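Phi class glutathione transferase GSTF1 (Populus tremula x Populus tremuloides, PDB 4RI6) probably joins glutathione to electrophilic compounds, displacing a halide from halogenated substrates. Local coordinates at residues I72-C77 with N98-V103; E104-T109 with D166-P171. All coordinates share one frame; numbering follows the deposited sequence.

Contact 1: I72-C77 with N98-V103; sequences ICRYIC and NIDQWV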
loop_
_atom_site.group_PDB
_atom_site.type_symbol
_atom_site.label_atom_id
_atom_site.label_comp_id
_atom_site.label_asym_id
_atom_site.label_seq_id
_atom_site.Cartn_x
_atom_site.Cartn_y
_atom_site.Cartn_z
ATOM N N ILE A 72 3.939 -10.015 2.187
ATOM C CA ILE A 72 3.930 -11.433 2.522
ATOM C C ILE A 72 2.953 -12.189 1.605
ATOM O O ILE A 72 3.267 -13.261 1.092
ATOM C CB ILE A 72 3.555 -11.641 4.005
ATOM C CG1 ILE A 72 4.661 -11.063 4.897
ATOM C CG2 ILE A 72 3.348 -13.128 4.317
ATOM C CD1 ILE A 72 4.305 -10.944 6.344
ATOM N N CYS A 73 1.779 -11.610 1.380
ATOM C CA CYS A 73 0.760 -12.298 0.600
ATOM C C CYS A 73 1.153 -12.374 -0.866
ATOM O O CYS A 73 0.906 -13.382 -1.516
ATOM C CB CYS A 73 -0.589 -11.606 0.759
ATOM S SG CYS A 73 -1.318 -11.826 2.403
ATOM N N ARG A 74 1.784 -11.326 -1.396
ATOM C CA ARG A 74 2.223 -11.400 -2.779
ATOM C C ARG A 74 3.294 -12.479 -2.943
ATOM O O ARG A 74 3.319 -13.190 -3.934
ATOM C CB ARG A 74 2.740 -10.043 -3.277
ATOM C CG ARG A 74 1.620 -9.173 -3.800
ATOM C CD ARG A 74 2.088 -7.934 -4.536
ATOM N NE ARG A 74 2.643 -6.980 -3.619
ATOM C CZ ARG A 74 1.980 -5.975 -3.048
ATOM N NH1 ARG A 74 0.714 -5.716 -3.299
ATOM N NH2 ARG A 74 2.614 -5.194 -2.219
ATOM N N TYR A 75 4.183 -12.600 -1.970
ATOM C CA TYR A 75 5.214 -13.631 -2.033
ATOM C C TYR A 75 4.578 -15.016 -2.027
ATOM O O TYR A 75 4.934 -15.879 -2.823
ATOM C CB TYR A 75 6.186 -13.493 -0.865
ATOM C CG TYR A 75 7.140 -14.650 -0.737
ATOM C CD1 TYR A 75 8.163 -14.828 -1.662
ATOM C CD2 TYR A 75 7.021 -15.567 0.303
ATOM C CE1 TYR A 75 9.034 -15.858 -1.558
ATOM C CE2 TYR A 75 7.892 -16.618 0.413
ATOM C CZ TYR A 75 8.896 -16.760 -0.527
ATOM O OH TYR A 75 9.795 -17.794 -0.438
ATOM N N ILE A 76 3.620 -15.213 -1.131
ATOM C CA ILE A 76 2.922 -16.489 -1.034
ATOM C C ILE A 76 2.271 -16.830 -2.375
ATOM O O ILE A 76 2.390 -17.946 -2.879
ATOM C CB ILE A 76 1.864 -16.442 0.092
ATOM C CG1 ILE A 76 2.537 -16.407 1.461
ATOM C CG2 ILE A 76 0.918 -17.645 0.018
ATOM C CD1 ILE A 76 1.622 -16.036 2.606
ATOM N N CYS A 77 1.591 -15.858 -2.962
ATOM C CA CYS A 77 0.917 -16.081 -4.229
ATOM C C CYS A 77 1.915 -16.375 -5.363
ATOM O O CYS A 77 1.638 -17.185 -6.261
ATOM C CB CYS A 77 0.028 -14.877 -4.553
ATOM S SG CYS A 77 -1.460 -14.770 -3.494
ATOM N N ASN A 98 -4.453 -5.880 -12.886
ATOM C CA ASN A 98 -5.844 -5.497 -12.730
ATOM C C ASN A 98 -6.350 -5.690 -11.307
ATOM O O ASN A 98 -7.084 -4.854 -10.791
ATOM C CB ASN A 98 -6.728 -6.288 -13.701
ATOM C CG ASN A 98 -8.180 -5.985 -13.511
ATOM O OD1 ASN A 98 -8.618 -4.853 -13.677
ATOM N ND2 ASN A 98 -8.943 -6.996 -13.147
ATOM N N ILE A 99 -5.959 -6.792 -10.682
ATOM C CA ILE A 99 -6.238 -7.027 -9.273
ATOM C C ILE A 99 -5.469 -6.069 -8.370
ATOM O O ILE A 99 -6.018 -5.496 -7.422
ATOM C CB ILE A 99 -5.903 -8.479 -8.912
ATOM C CG1 ILE A 99 -6.894 -9.404 -9.609
ATOM C CG2 ILE A 99 -5.937 -8.719 -7.398
ATOM C CD1 ILE A 99 -6.410 -10.841 -9.703
ATOM N N ASP A 100 -4.202 -5.862 -8.708
ATOM C CA ASP A 100 -3.300 -5.101 -7.854
ATOM C C ASP A 100 -3.762 -3.653 -7.645
ATOM O O ASP A 100 -3.578 -3.095 -6.553
ATOM C CB ASP A 100 -1.900 -5.127 -8.456
ATOM C CG ASP A 100 -0.818 -4.732 -7.469
ATOM O OD1 ASP A 100 -0.846 -5.174 -6.309
ATOM O OD2 ASP A 100 0.091 -3.981 -7.873
ATOM N N GLN A 101 -4.374 -3.029 -8.649
ATOM C CA GLN A 101 -4.826 -1.650 -8.447
ATOM C C GLN A 101 -5.886 -1.584 -7.336
ATOM O O GLN A 101 -5.950 -0.596 -6.619
ATOM C CB GLN A 101 -5.360 -1.036 -9.749
ATOM C CG GLN A 101 -6.647 -1.651 -10.224
ATOM C CD GLN A 101 -6.997 -1.287 -11.655
ATOM O OE1 GLN A 101 -6.745 -0.167 -12.117
ATOM N NE2 GLN A 101 -7.566 -2.247 -12.374
ATOM N N TRP A 102 -6.685 -2.640 -7.172
ATOM C CA TRP A 102 -7.714 -2.675 -6.122
ATOM C C TRP A 102 -7.085 -3.088 -4.793
ATOM O O TRP A 102 -7.570 -2.705 -3.735
ATOM C CB TRP A 102 -8.878 -3.597 -6.526
ATOM C CG TRP A 102 -9.632 -3.008 -7.663
ATOM C CD1 TRP A 102 -9.523 -3.338 -8.983
ATOM C CD2 TRP A 102 -10.572 -1.933 -7.596
ATOM N NE1 TRP A 102 -10.335 -2.536 -9.731
ATOM C CE2 TRP A 102 -10.983 -1.661 -8.908
ATOM C CE3 TRP A 102 -11.106 -1.179 -6.551
ATOM C CZ2 TRP A 102 -11.903 -0.684 -9.197
ATOM C CZ3 TRP A 102 -12.000 -0.201 -6.843
ATOM C CH2 TRP A 102 -12.406 0.035 -8.147
ATOM N N VAL A 103 -5.975 -3.822 -4.835
ATOM C CA VAL A 103 -5.203 -4.071 -3.613
ATOM C C VAL A 103 -4.597 -2.748 -3.105
ATOM O O VAL A 103 -4.616 -2.455 -1.905
ATOM C CB VAL A 103 -4.103 -5.111 -3.839
ATOM C CG1 VAL A 103 -3.285 -5.320 -2.556
ATOM C CG2 VAL A 103 -4.707 -6.436 -4.304
#

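Contact 2: E104-T109 with D166-P171; sequences ETDGQT and DLSHLP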
loop_
_atom_site.group_PDB
_atom_site.type_symbol
_atom_site.label_atom_id
_atom_site.label_comp_id
_atom_site.label_asym_id
_atom_site.label_seq_id
_atom_site.Cartn_x
_atom_site.Cartn_y
_atom_site.Cartn_z
ATOM N N GLU A 104 -4.095 -1.922 -4.022
ATOM C CA GLU A 104 -3.566 -0.612 -3.628
ATOM C C GLU A 104 -4.696 0.274 -3.104
ATOM O O GLU A 104 -4.493 1.102 -2.217
ATOM C CB GLU A 104 -2.849 0.058 -4.807
ATOM C CG GLU A 104 -1.517 -0.534 -5.108
ATOM C CD GLU A 104 -0.545 -0.317 -3.965
ATOM O OE1 GLU A 104 -0.508 0.799 -3.426
ATOM O OE2 GLU A 104 0.172 -1.261 -3.592
ATOM N N THR A 105 -5.888 0.141 -3.678
ATOM C CA THR A 105 -7.036 0.876 -3.170
ATOM C C THR A 105 -7.349 0.463 -1.729
ATOM O O THR A 105 -7.661 1.315 -0.904
ATOM C CB THR A 105 -8.243 0.696 -4.124
ATOM O OG1 THR A 105 -7.901 1.315 -5.371
ATOM C CG2 THR A 105 -9.503 1.351 -3.583
ATOM N N ASP A 106 -7.234 -0.815 -1.405
ATOM C CA ASP A 106 -7.299 -1.203 -0.005
ATOM C C ASP A 106 -6.217 -0.480 0.805
ATOM O O ASP A 106 -6.500 0.171 1.803
ATOM C CB ASP A 106 -7.152 -2.717 0.178
ATOM C CG ASP A 106 -6.984 -3.096 1.630
ATOM O OD1 ASP A 106 -7.833 -2.671 2.434
ATOM O OD2 ASP A 106 -6.004 -3.784 1.981
ATOM N N GLY A 107 -4.969 -0.597 0.377
ATOM C CA GLY A 107 -3.872 -0.051 1.151
ATOM C C GLY A 107 -3.886 1.451 1.366
ATOM O O GLY A 107 -3.480 1.928 2.432
ATOM N N GLN A 108 -4.344 2.195 0.361
ATOM C CA GLN A 108 -4.277 3.651 0.364
ATOM C C GLN A 108 -5.582 4.378 0.612
ATOM O O GLN A 108 -5.568 5.521 1.035
ATOM C CB GLN A 108 -3.731 4.133 -0.985
ATOM C CG GLN A 108 -2.333 3.645 -1.295
ATOM C CD GLN A 108 -1.346 4.018 -0.211
ATOM O OE1 GLN A 108 -1.209 5.172 0.118
ATOM N NE2 GLN A 108 -0.709 3.034 0.383
ATOM N N THR A 109 -6.709 3.727 0.333
ATOM C CA THR A 109 -7.997 4.432 0.303
ATOM C C THR A 109 -9.025 3.879 1.317
ATOM O O THR A 109 -9.541 4.612 2.152
ATOM C CB THR A 109 -8.540 4.393 -1.146
ATOM O OG1 THR A 109 -7.561 5.011 -1.990
ATOM C CG2 THR A 109 -9.879 5.121 -1.259
ATOM N N ASP A 166 -10.266 -8.476 -3.056
ATOM C CA ASP A 166 -11.413 -8.673 -2.163
ATOM C C ASP A 166 -10.953 -9.171 -0.800
ATOM O O ASP A 166 -11.384 -8.662 0.242
ATOM C CB ASP A 166 -12.405 -9.647 -2.777
ATOM C CG ASP A 166 -12.754 -9.278 -4.194
ATOM O OD1 ASP A 166 -13.503 -8.296 -4.398
ATOM O OD2 ASP A 166 -12.280 -9.983 -5.101
ATOM N N LEU A 167 -10.051 -10.150 -0.819
ATOM C CA LEU A 167 -9.535 -10.755 0.400
ATOM C C LEU A 167 -8.988 -9.692 1.333
ATOM O O LEU A 167 -9.269 -9.705 2.531
ATOM C CB LEU A 167 -8.470 -11.806 0.066
ATOM C CG LEU A 167 -7.931 -12.663 1.205
ATOM C CD1 LEU A 167 -7.317 -13.939 0.645
ATOM C CD2 LEU A 167 -6.903 -11.901 2.060
ATOM N N SER A 168 -8.276 -8.724 0.772
ATOM C CA SER A 168 -7.593 -7.754 1.595
ATOM C C SER A 168 -8.561 -6.839 2.369
ATOM O O SER A 168 -8.153 -6.243 3.385
ATOM C CB SER A 168 -6.634 -6.935 0.703
ATOM O OG SER A 168 -5.624 -6.307 1.454
ATOM N N HIS A 169 -9.822 -6.754 1.909
ATOM C CA HIS A 169 -10.864 -5.975 2.592
ATOM C C HIS A 169 -11.537 -6.718 3.750
ATOM O O HIS A 169 -12.212 -6.106 4.575
ATOM C CB HIS A 169 -11.948 -5.538 1.613
ATOM C CG HIS A 169 -11.512 -4.500 0.643
ATOM N ND1 HIS A 169 -10.708 -4.772 -0.449
ATOM C CD2 HIS A 169 -11.749 -3.166 0.610
ATOM C CE1 HIS A 169 -10.466 -3.647 -1.102
ATOM N NE2 HIS A 169 -11.082 -2.658 -0.480
ATOM N N LEU A 170 -11.356 -8.030 3.804
ATOM C CA LEU A 170 -12.046 -8.826 4.806
ATOM C C LEU A 170 -11.709 -8.426 6.255
ATOM O O LEU A 170 -12.621 -8.324 7.073
ATOM C CB LEU A 170 -11.756 -10.317 4.594
ATOM C CG LEU A 170 -12.515 -10.945 3.420
ATOM C CD1 LEU A 170 -11.954 -12.319 3.048
ATOM C CD2 LEU A 170 -14.001 -11.054 3.739
ATOM N N PRO A 171 -10.422 -8.185 6.588
ATOM C CA PRO A 171 -10.168 -8.002 8.033
ATOM C C PRO A 171 -10.828 -6.762 8.648
ATOM O O PRO A 171 -11.469 -6.873 9.696
ATOM C CB PRO A 171 -8.640 -7.921 8.107
ATOM C CG PRO A 171 -8.180 -8.727 6.922
ATOM C CD PRO A 171 -9.172 -8.406 5.837
#

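Contact 1: I72-C77 with N98-V103
R74 and D100 meet across the seam between the two domains of a glutathione transferase: the helix 69-79 belongs to the thioredoxin-like N-terminal domain, the helix 93-122 to the all-helical C-terminal one. The backbones stay well apart, 9.8 Å between R74 CA and D100 CA, and only 76 Å² is buried, so the contact is made by the ends of side chains, above all the long arm of R74. Following 72-77 in order, I72 and C73 pack on helix 14-25, and R74 is the residue of this turn that reaches across. Its CB points toward the other helix, and the chain then bends at chi3 (-72°), bringing NH1 forward. NH1 forms a salt bridge with D100 OD1 at 3.4 Å. This is a one-point meeting: the two side chains cross at about a right angle, the guanidinium and carboxylate planes stand 83° apart, and OD1 approaches the guanidinium obliquely. D100 holds its CG anti to the backbone N (chi1 -163°), which swings OD1 out toward R74 although its CB does not point that way. The hydroxyl of Y89 is hydrogen-bonded to both R74 NH1 and D100 OD1, reinforcing the pair. The other arginine nitrogens face the second subunit, where E104 pairs with NH2 and D100 with NE, while D100 OD2 forms a salt bridge with NE of R74 of that subunit. The arrangement is thus a charge network at the dimer interface as much as an interdomain contact. Y75 follows, its OH hydrogen-bonded to D61 OD2, and I76 again packs on helix 14-25. V103 runs past R74 in the opposite direction, its CG1 methyl at the edge of the guanidinium, near its plane, 4.1 Å from R74 NH1.

Contact 2: E104-T109 with D166-P171
Within the all-helical C-terminal domain of the glutathione transferase fold, D106 on helix 93-122 packs against S168 and H169 near the start of helix 164-179, close to the glutathione site. At that helix's N-terminus, D166 OD2 accepts a bond from S163 N, consistent with the N-capping box known from this family. The helices come near enough for D106 CA and H169 CA to lie 6.5 Å apart, and 160 Å² is buried. D106 extends its carboxylate between the helices, its CG swung opposite the backbone N (chi1 170°), and S168 OG donates a hydrogen bond of 2.6 Å to D106 OD2, arriving from above the carboxylate plane, 49° out of it. The same oxygen forms a salt bridge with R70, a residue of the glutathione pocket, while S168 OG accepts from R18 NE. Replacing D106 by an alanine would probably cost R70 this counter-charge and the S168 hydroxyl this acceptor. The imidazole of H169, held at ND1 by A165 O and at NE2 by the Y147 hydroxyl, presents one face to the aspartate. D106 OD1 stands 4.3 Å above the plane of that ring, over its centre, and D106 CB makes an off-centre CH-pi contact, 4.1 Å from the centroid and 3.7 Å from H169 CE1.

Overall arrangement
Contact 1 closes before contact 2 opens along the chain, and the helix 93-122 carries one side of each in consecutive turns. Their centres lie 10 Å apart, and they touch where W102 O packs on H169 CE1. The first joins the thioredoxin-like domain to the helical domain; the second joins two helices inside the helical domain. Both also reach the second subunit, so this one helix illustrates how a shared element can serve domain seam, helical core and dimer interface together. Each contact has a bound glutathione near it, about 10 Å from the R74 side chain and about 8 Å from that of D106, so both lie near the glutathione sites, contact 2 being tied to the pocket through R70.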